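Local structure of SSO1986 (Sulfolobus solfataricus, 2X5Q) at residues R137-S142 with Y189-L194; L14-S19 with V144-D149; S46-K51 with K161-I166. The protein is a Cmr7 subunit of the CMR ribonucleoprotein complex, part of the CRISPR adaptive immunity that protects its host against viruses and other mobile genetic elements. One frame throughout, in Å; residues are numbered along the deposited sequence.

Contact 1: residues R137-S142 with Y189-L194; sequences RDKVTS and YSIKSL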
loop_
_atom_site.group_PDB
_atom_site.type_symbol
_atom_site.label_atom_id
_atom_site.label_comp_id
_atom_site.label_asym_id
_atom_site.label_seq_id
_atom_site.Cartn_x
_atom_site.Cartn_y
_atom_site.Cartn_z
ATOM N N ARG A 137 1.355 -6.381 -15.507
ATOM C CA ARG A 137 1.936 -7.255 -16.522
ATOM C C ARG A 137 2.998 -6.511 -17.312
ATOM O O ARG A 137 2.768 -5.385 -17.749
ATOM C CB ARG A 137 0.870 -7.728 -17.502
ATOM C CG ARG A 137 -0.015 -8.852 -16.962
ATOM C CD ARG A 137 -1.128 -9.160 -17.935
ATOM N NE ARG A 137 -1.941 -7.974 -18.188
ATOM C CZ ARG A 137 -2.918 -7.922 -19.082
ATOM N NH1 ARG A 137 -3.217 -8.985 -19.796
ATOM N NH2 ARG A 137 -3.607 -6.804 -19.245
ATOM N N ASP A 138 4.153 -7.138 -17.497
ATOM C CA ASP A 138 5.115 -6.661 -18.482
ATOM C C ASP A 138 5.690 -5.290 -18.111
ATOM O O ASP A 138 5.959 -4.457 -18.982
ATOM C CB ASP A 138 4.420 -6.604 -19.852
ATOM C CG ASP A 138 5.348 -6.919 -20.983
ATOM O OD1 ASP A 138 6.193 -6.055 -21.291
ATOM O OD2 ASP A 138 5.228 -8.026 -21.567
ATOM N N LYS A 139 5.862 -5.065 -16.810
ATOM C CA LYS A 139 6.304 -3.778 -16.291
ATOM C C LYS A 139 7.454 -3.973 -15.324
ATOM O O LYS A 139 7.479 -4.954 -14.574
ATOM C CB LYS A 139 5.161 -3.072 -15.581
ATOM C CG LYS A 139 4.047 -2.661 -16.529
ATOM C CD LYS A 139 3.098 -1.699 -15.896
ATOM C CE LYS A 139 1.821 -1.551 -16.701
ATOM N NZ LYS A 139 2.085 -0.956 -18.020
ATOM N N VAL A 140 8.401 -3.041 -15.349
ATOM C CA VAL A 140 9.592 -3.124 -14.509
ATOM C C VAL A 140 9.639 -1.900 -13.621
ATOM O O VAL A 140 9.381 -0.793 -14.085
ATOM C CB VAL A 140 10.906 -3.213 -15.335
ATOM C CG1 VAL A 140 11.033 -2.060 -16.346
ATOM C CG2 VAL A 140 12.114 -3.238 -14.413
ATOM N N THR A 141 9.943 -2.123 -12.347
ATOM C CA THR A 141 10.127 -1.046 -11.390
ATOM C C THR A 141 11.622 -0.932 -11.114
ATOM O O THR A 141 12.317 -1.948 -10.959
ATOM C CB THR A 141 9.337 -1.302 -10.099
ATOM O OG1 THR A 141 9.911 -2.415 -9.387
ATOM C CG2 THR A 141 7.900 -1.618 -10.443
ATOM N N SER A 142 12.118 0.299 -11.078
ATOM C CA SER A 142 13.537 0.541 -10.974
ATOM C C SER A 142 13.801 1.595 -9.947
ATOM O O SER A 142 13.063 2.565 -9.855
ATOM C CB SER A 142 14.089 1.026 -12.314
ATOM O OG SER A 142 13.704 0.136 -13.329
ATOM N N TYR A 189 11.224 4.707 -6.761
ATOM C CA TYR A 189 11.051 3.605 -7.698
ATOM C C TYR A 189 10.086 4.061 -8.782
ATOM O O TYR A 189 9.006 4.577 -8.486
ATOM C CB TYR A 189 10.531 2.356 -6.982
ATOM C CG TYR A 189 11.614 1.646 -6.210
ATOM C CD1 TYR A 189 12.217 0.507 -6.716
ATOM C CD2 TYR A 189 12.055 2.137 -4.976
ATOM C CE1 TYR A 189 13.230 -0.139 -6.015
ATOM C CE2 TYR A 189 13.064 1.490 -4.271
ATOM C CZ TYR A 189 13.639 0.363 -4.798
ATOM O OH TYR A 189 14.633 -0.262 -4.123
ATOM N N SER A 190 10.511 3.946 -10.033
ATOM C CA SER A 190 9.631 4.267 -11.149
ATOM C C SER A 190 9.280 2.989 -11.871
ATOM O O SER A 190 10.076 2.050 -11.916
ATOM C CB SER A 190 10.260 5.277 -12.107
ATOM O OG SER A 190 11.203 4.689 -12.944
ATOM N N ILE A 191 8.072 2.953 -12.411
ATOM C CA ILE A 191 7.558 1.779 -13.085
ATOM C C ILE A 191 7.366 2.123 -14.553
ATOM O O ILE A 191 6.917 3.223 -14.887
ATOM C CB ILE A 191 6.260 1.271 -12.412
ATOM C CG1 ILE A 191 5.749 -0.005 -13.083
ATOM C CG2 ILE A 191 5.186 2.362 -12.364
ATOM C CD1 ILE A 191 4.743 -0.757 -12.220
ATOM N N LYS A 192 7.726 1.182 -15.414
ATOM C CA LYS A 192 7.669 1.369 -16.858
ATOM C C LYS A 192 7.245 0.064 -17.530
ATOM O O LYS A 192 7.567 -1.028 -17.044
ATOM C CB LYS A 192 9.044 1.808 -17.375
ATOM C CG LYS A 192 9.110 1.948 -18.880
ATOM C CD LYS A 192 10.484 2.294 -19.397
ATOM C CE LYS A 192 10.491 2.250 -20.930
ATOM N NZ LYS A 192 9.490 3.220 -21.503
ATOM N N SER A 193 6.525 0.178 -18.646
ATOM C CA SER A 193 6.164 -0.994 -19.433
ATOM C C SER A 193 7.312 -1.349 -20.370
ATOM O O SER A 193 7.932 -0.475 -20.972
ATOM C CB SER A 193 4.878 -0.761 -20.223
ATOM O OG SER A 193 5.010 0.375 -21.046
ATOM N N LEU A 194 7.595 -2.641 -20.470
ATOM C CA LEU A 194 8.701 -3.139 -21.287
ATOM C C LEU A 194 8.372 -3.271 -22.771
ATOM O O LEU A 194 9.282 -3.317 -23.615
ATOM C CB LEU A 194 9.144 -4.506 -20.757
ATOM C CG LEU A 194 9.760 -4.474 -19.361
ATOM C CD1 LEU A 194 9.742 -5.843 -18.714
ATOM C CD2 LEU A 194 11.178 -3.940 -19.438
HETATM O O HOH W 1 11.442 1.073 -14.324
#
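Val-140 and Lys-192 form an antiparallel hydrogen-bonded pair, Val-140 N giving to Lys-192 O at 2.8 Å and Lys-192 N to Val-140 O in return. Ser-142 and Ser-190 repeat this exchange two residues on, and beyond the strand end Leu-194 N reaches Asp-138 O at 2.9 Å, almost straight at 177°. Short CA-H...O contacts accompany these bonds, Thr-141 CA lying 3.1 Å from Ser-190 O. A water inserted beside the strands donates to Val-140 O and Ser-190 O and bonds Ser-142 OG at 2.6 Å, so each of those carbonyls takes a second donor. Apolar contacts lie on both faces. On one, Thr-141 CG2 rests 3.7 Å from Ile-191 CD1, and Ile-191 CG1 also touches Lys-139 CB; chi1 of Ile-191 (-177°) places CG1 beside the carbonyl carbon, and the extended chi2 carries CD1 on to Thr-141 CG2. On the other, Val-140 CG1 meets Leu-194 CD2 at 3.6 Å, the two side chains crossing at about a right angle. Thr-141 OG1 makes a weak hydrogen bond with Lys-105 of the second subunit. The arrangement is a two-stranded antiparallel beta ribbon near the surface, its strands joined through the helical part of the chain.

Contact 2: residues L14-S19 with V144-D149; sequences LPITNS and VSLDRD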
loop_
_atom_site.group_PDB
_atom_site.type_symbol
_atom_site.label_atom_id
_atom_site.label_comp_id
_atom_site.label_asym_id
_atom_site.label_seq_id
_atom_site.Cartn_x
_atom_site.Cartn_y
_atom_site.Cartn_z
ATOM N N LEU A 14 3.342 15.819 -3.055
ATOM C CA LEU A 14 4.090 16.218 -4.237
ATOM C C LEU A 14 5.243 15.234 -4.364
ATOM O O LEU A 14 6.199 15.312 -3.589
ATOM C CB LEU A 14 4.576 17.666 -4.068
ATOM C CG LEU A 14 5.292 18.432 -5.179
ATOM C CD1 LEU A 14 5.375 19.912 -4.801
ATOM C CD2 LEU A 14 6.669 17.914 -5.463
ATOM N N PRO A 15 5.147 14.280 -5.312
ATOM C CA PRO A 15 6.297 13.412 -5.578
ATOM C C PRO A 15 7.495 14.197 -6.077
ATOM O O PRO A 15 7.352 15.044 -6.971
ATOM C CB PRO A 15 5.802 12.459 -6.689
ATOM C CG PRO A 15 4.332 12.582 -6.705
ATOM C CD PRO A 15 4.006 13.962 -6.185
ATOM N N ILE A 16 8.670 13.930 -5.513
ATOM C CA ILE A 16 9.898 14.555 -6.000
ATOM C C ILE A 16 10.629 13.566 -6.920
ATOM O O ILE A 16 11.234 12.588 -6.448
ATOM C CB ILE A 16 10.786 14.996 -4.824
ATOM C CG1 ILE A 16 10.004 15.931 -3.890
ATOM C CG2 ILE A 16 12.077 15.678 -5.312
ATOM C CD1 ILE A 16 9.590 17.240 -4.517
ATOM N N THR A 17 10.536 13.802 -8.232
ATOM C CA THR A 17 11.194 12.965 -9.235
ATOM C C THR A 17 12.057 13.820 -10.139
ATOM O O THR A 17 11.996 15.035 -10.064
ATOM C CB THR A 17 10.183 12.266 -10.163
ATOM O OG1 THR A 17 9.638 13.226 -11.066
ATOM C CG2 THR A 17 9.060 11.604 -9.387
ATOM N N ASN A 18 12.802 13.172 -11.049
ATOM C CA ASN A 18 13.571 13.878 -12.078
ATOM C C ASN A 18 12.741 14.623 -13.125
ATOM O O ASN A 18 13.321 15.363 -13.925
ATOM C CB ASN A 18 14.507 12.919 -12.836
ATOM C CG ASN A 18 15.707 12.496 -12.017
ATOM O OD1 ASN A 18 16.469 13.337 -11.537
ATOM N ND2 ASN A 18 15.894 11.185 -11.870
ATOM N N SER A 19 11.418 14.430 -13.152
ATOM C CA SER A 19 10.589 15.009 -14.215
ATOM C C SER A 19 9.655 16.151 -13.816
ATOM O O SER A 19 8.959 16.714 -14.678
ATOM C CB SER A 19 9.785 13.903 -14.894
ATOM O OG SER A 19 10.667 12.981 -15.503
ATOM N N VAL A 144 15.562 4.745 -8.688
ATOM C CA VAL A 144 16.074 5.954 -9.314
ATOM C C VAL A 144 16.541 6.925 -8.241
ATOM O O VAL A 144 15.906 7.066 -7.202
ATOM C CB VAL A 144 14.999 6.621 -10.198
ATOM C CG1 VAL A 144 15.599 7.816 -10.952
ATOM C CG2 VAL A 144 14.416 5.590 -11.202
ATOM N N SER A 145 17.685 7.562 -8.477
ATOM C CA SER A 145 18.114 8.676 -7.629
ATOM C C SER A 145 18.036 9.961 -8.443
ATOM O O SER A 145 17.977 9.932 -9.670
ATOM C CB SER A 145 19.523 8.439 -7.102
ATOM O OG SER A 145 20.453 8.514 -8.158
ATOM N N LEU A 146 18.004 11.096 -7.759
ATOM C CA LEU A 146 17.937 12.379 -8.462
ATOM C C LEU A 146 19.269 12.681 -9.146
ATOM O O LEU A 146 20.325 12.602 -8.522
ATOM C CB LEU A 146 17.584 13.524 -7.513
ATOM C CG LEU A 146 16.138 13.674 -7.050
ATOM C CD1 LEU A 146 15.953 15.045 -6.440
ATOM C CD2 LEU A 146 15.134 13.458 -8.187
ATOM N N ASP A 147 19.207 13.024 -10.432
ATOM C CA ASP A 147 20.352 13.618 -11.109
ATOM C C ASP A 147 20.717 14.912 -10.366
ATOM O O ASP A 147 19.835 15.630 -9.874
ATOM C CB ASP A 147 20.027 13.867 -12.589
ATOM C CG ASP A 147 21.087 14.689 -13.296
ATOM O OD1 ASP A 147 21.876 14.127 -14.090
ATOM O OD2 ASP A 147 21.122 15.911 -13.066
ATOM N N ARG A 148 22.010 15.190 -10.242
ATOM C CA ARG A 148 22.456 16.285 -9.377
ATOM C C ARG A 148 22.188 17.670 -9.950
ATOM O O ARG A 148 21.979 18.613 -9.185
ATOM C CB ARG A 148 23.931 16.121 -9.004
ATOM C CG ARG A 148 24.118 15.091 -7.916
ATOM C CD ARG A 148 25.579 14.811 -7.583
ATOM N NE ARG A 148 25.673 13.574 -6.806
ATOM C CZ ARG A 148 26.731 13.173 -6.105
ATOM N NH1 ARG A 148 27.842 13.908 -6.053
ATOM N NH2 ARG A 148 26.672 12.013 -5.450
ATOM N N ASP A 149 22.195 17.794 -11.279
ATOM C CA ASP A 149 21.752 19.025 -11.933
ATOM C C ASP A 149 20.248 19.217 -11.697
ATOM O O ASP A 149 19.829 20.299 -11.312
ATOM C CB ASP A 149 22.023 19.025 -13.437
ATOM C CG ASP A 149 23.503 18.968 -13.778
ATOM O OD1 ASP A 149 24.289 19.773 -13.221
ATOM O OD2 ASP A 149 23.866 18.128 -14.625
#
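Asn-18 holds the 144-149 segment with both ends of its carboxamide. OD1 accepts from Asp-147 N at 3.0 Å, though the placing of that oxygen is less certain, while ND2 gives to Ser-145 O at 3.3 Å. The latter bond is fairly straight at the hydrogen (162°) and Ser-145 O lies close to the amide plane, but the donor stands above the carbonyl plane. The Asn-18 side chain slides past that of Leu-146 in the opposite direction. Packing is tightest here: Leu-146 CD2 lies 3.7 Å from Thr-17 C, and Val-144 CG1 comes 3.5 Å from Asn-18 ND2. Deeper in, Ile-16 CG2 and Leu-146 CD1 meet more loosely at 4.1 Å, both side chains also touching Ile-154 of helix 148-162. The solvent side is thinner. Ser-145 turns its CB away, and exposed Asp-147 touches Asn-18 through CB while its carboxylate caps the helix, OD2 accepting from Val-150 N and weakly from Asp-149 N. One amide thus appears to serve both a donor and an acceptor of the backbone just before the helix, the acceptor by a long bond, tying the helix start to the loop after strand 11-15.

Contact 3: residues S46-K51 with K161-I166; sequences SQIDDK and KIYAKI
Ile-48 packs against both Tyr-163 and Ile-166, and these three residues bury most of the surface in the contact. Its two branches divide the work. CG2 lies over one face of the Tyr-163 ring, 4.3 Å from the centroid and 13° off the normal, a CH-pi contact displaced toward the rim, whereas CD1 reaches Tyr-163 CB at 3.8 Å. With CG1 set between the backbone N and the carbonyl carbon (chi1 75°), that branch also meets Ile-166 CG2 at 3.5 Å, where the two isoleucines slide past each other in opposite directions. Ile-166 further lays CD1 3.5 Å from Ile-48 O. Ile-162 CG2 covers the opposite face of the tyrosine ring, which is therefore held between two isoleucine methyl groups, and the ring of His-44 meets it as well.

Tyr-163 lies at the break between helices 148-162 and 164-169. The far end of its ring arrives at Ser-46, where OH donates to Ser-46 O at 2.7 Å. The carbonyl oxygen lies at the ring edge, near its plane. Seen from the carbonyl, however, the donor stands 70° out of the plane. Ser-46 OG is engaged elsewhere, with Asn-55 O and Leu-85 N. Leu-53 and Leu-178 add to the surroundings of Ile-48. Apolar packing on both faces should limit the tilt of the ring, while a short bond that meets the carbonyl from above its plane ties the far end of the phenol, joining the helix break to the chain entering strand 47-49.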
loop_
_atom_site.group_PDB
_atom_site.type_symbol
_atom_site.label_atom_id
_atom_site.label_comp_id
_atom_site.label_asym_id
_atom_site.label_seq_id
_atom_site.Cartn_x
_atom_site.Cartn_y
_atom_site.Cartn_z
ATOM N N SER A 46 5.364 19.498 5.274
ATOM C CA SER A 46 6.791 19.526 4.970
ATOM C C SER A 46 7.313 20.947 5.119
ATOM O O SER A 46 6.658 21.910 4.707
ATOM C CB SER A 46 7.071 18.996 3.574
ATOM O OG SER A 46 6.622 17.660 3.437
ATOM N N GLN A 47 8.498 21.070 5.715
ATOM C CA GLN A 47 9.027 22.362 6.146
ATOM C C GLN A 47 10.510 22.491 5.814
ATOM O O GLN A 47 11.243 21.508 5.843
ATOM C CB GLN A 47 8.816 22.532 7.663
ATOM C CG GLN A 47 7.336 22.739 8.075
ATOM C CD GLN A 47 7.045 22.358 9.526
ATOM O OE1 GLN A 47 7.772 22.769 10.442
ATOM N NE2 GLN A 47 5.973 21.579 9.746
ATOM N N ILE A 48 10.944 23.698 5.473
ATOM C CA ILE A 48 12.369 23.999 5.417
ATOM C C ILE A 48 12.726 25.033 6.480
ATOM O O ILE A 48 11.899 25.871 6.863
ATOM C CB ILE A 48 12.869 24.420 3.989
ATOM C CG1 ILE A 48 12.466 25.835 3.616
ATOM C CG2 ILE A 48 12.361 23.455 2.917
ATOM C CD1 ILE A 48 13.349 26.421 2.537
ATOM N N ASP A 49 13.953 24.947 6.984
ATOM C CA ASP A 49 14.450 25.915 7.956
ATOM C C ASP A 49 15.964 25.934 7.861
ATOM O O ASP A 49 16.506 25.371 6.910
ATOM C CB ASP A 49 13.945 25.587 9.371
ATOM C CG ASP A 49 14.412 24.231 9.886
ATOM O OD1 ASP A 49 15.404 23.663 9.385
ATOM O OD2 ASP A 49 13.764 23.724 10.818
ATOM N N ASP A 50 16.643 26.557 8.826
ATOM C CA ASP A 50 18.105 26.639 8.794
ATOM C C ASP A 50 18.833 25.291 8.942
ATOM O O ASP A 50 20.045 25.242 8.783
ATOM C CB ASP A 50 18.666 27.703 9.779
ATOM C CG ASP A 50 18.356 27.414 11.256
ATOM O OD1 ASP A 50 17.662 26.431 11.569
ATOM O OD2 ASP A 50 18.786 28.211 12.118
ATOM N N LYS A 51 18.098 24.210 9.214
ATOM C CA LYS A 51 18.690 22.865 9.339
ATOM C C LYS A 51 18.401 21.955 8.145
ATOM O O LYS A 51 18.911 20.827 8.089
ATOM C CB LYS A 51 18.194 22.184 10.614
ATOM C CG LYS A 51 18.249 23.035 11.874
ATOM C CD LYS A 51 19.665 23.484 12.194
ATOM C CE LYS A 51 19.680 24.386 13.420
ATOM N NZ LYS A 51 20.896 25.239 13.439
ATOM N N LYS A 161 10.218 28.312 -4.762
ATOM C CA LYS A 161 8.950 28.959 -5.072
ATOM C C LYS A 161 7.913 28.693 -3.980
ATOM O O LYS A 161 7.266 29.645 -3.495
ATOM C CB LYS A 161 8.439 28.546 -6.456
ATOM C CG LYS A 161 9.237 29.133 -7.618
ATOM C CD LYS A 161 9.980 30.452 -7.267
ATOM C CE LYS A 161 10.937 30.930 -8.365
ATOM N NZ LYS A 161 12.046 29.948 -8.659
ATOM N N ILE A 162 7.783 27.431 -3.581
ATOM C CA ILE A 162 6.847 27.036 -2.536
ATOM C C ILE A 162 7.234 27.716 -1.225
ATOM O O ILE A 162 6.395 28.304 -0.565
ATOM C CB ILE A 162 6.804 25.490 -2.313
ATOM C CG1 ILE A 162 6.419 24.738 -3.591
ATOM C CG2 ILE A 162 5.782 25.125 -1.242
ATOM C CD1 ILE A 162 6.654 23.205 -3.507
ATOM N N TYR A 163 8.511 27.634 -0.874
ATOM C CA TYR A 163 9.027 28.201 0.372
ATOM C C TYR A 163 9.887 29.425 0.076
ATOM O O TYR A 163 10.992 29.540 0.588
ATOM C CB TYR A 163 9.859 27.163 1.117
ATOM C CG TYR A 163 9.142 25.861 1.376
ATOM C CD1 TYR A 163 8.378 25.687 2.524
ATOM C CD2 TYR A 163 9.225 24.811 0.485
ATOM C CE1 TYR A 163 7.719 24.497 2.775
ATOM C CE2 TYR A 163 8.567 23.611 0.730
ATOM C CZ TYR A 163 7.816 23.461 1.869
ATOM O OH TYR A 163 7.147 22.280 2.118
ATOM N N ALA A 164 9.372 30.328 -0.759
ATOM C CA ALA A 164 10.084 31.546 -1.185
ATOM C C ALA A 164 10.632 32.399 -0.033
ATOM O O ALA A 164 11.808 32.756 -0.026
ATOM C CB ALA A 164 9.172 32.399 -2.084
ATOM N N LYS A 165 9.796 32.715 0.948
ATOM C CA LYS A 165 10.229 33.583 2.041
ATOM C C LYS A 165 11.319 32.953 2.910
ATOM O O LYS A 165 12.371 33.559 3.153
ATOM C CB LYS A 165 9.032 34.043 2.873
ATOM C CG LYS A 165 8.276 35.168 2.170
ATOM C CD LYS A 165 7.003 35.556 2.882
ATOM C CE LYS A 165 6.377 36.787 2.232
ATOM N NZ LYS A 165 6.925 38.077 2.735
ATOM N N ILE A 166 11.086 31.724 3.343
ATOM C CA ILE A 166 12.083 31.013 4.136
ATOM C C ILE A 166 13.384 30.886 3.350
ATOM O O ILE A 166 14.452 31.210 3.865
ATOM C CB ILE A 166 11.594 29.631 4.587
ATOM C CG1 ILE A 166 10.350 29.769 5.476
ATOM C CG2 ILE A 166 12.721 28.908 5.348
ATOM C CD1 ILE A 166 9.753 28.422 5.932
#

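Along the chain the segments run 14-19, 46-51, 137-142, 144-149, 161-166 and 189-194, so every pair of contacts interleaves. Contact 2 lies between the others, its centre about 17 Å from that of contact 1 and about 18 Å from that of contact 3; the centres of contacts 1 and 3 are about 34 Å apart, on opposite sides of the chain's centre. Strand 139-144 leads into helix 148-162, whose ends are flanked by residues that make contacts 2 and 3; both reach the mixed sheet through strands 11-15 and 47-49. Contact 2 touches contact 1 at Ser-190 OG and Val-144 CG2, and contact 3 at Leu-14 and Ile-162. Ribbon, helix and mixed sheet are thereby connected.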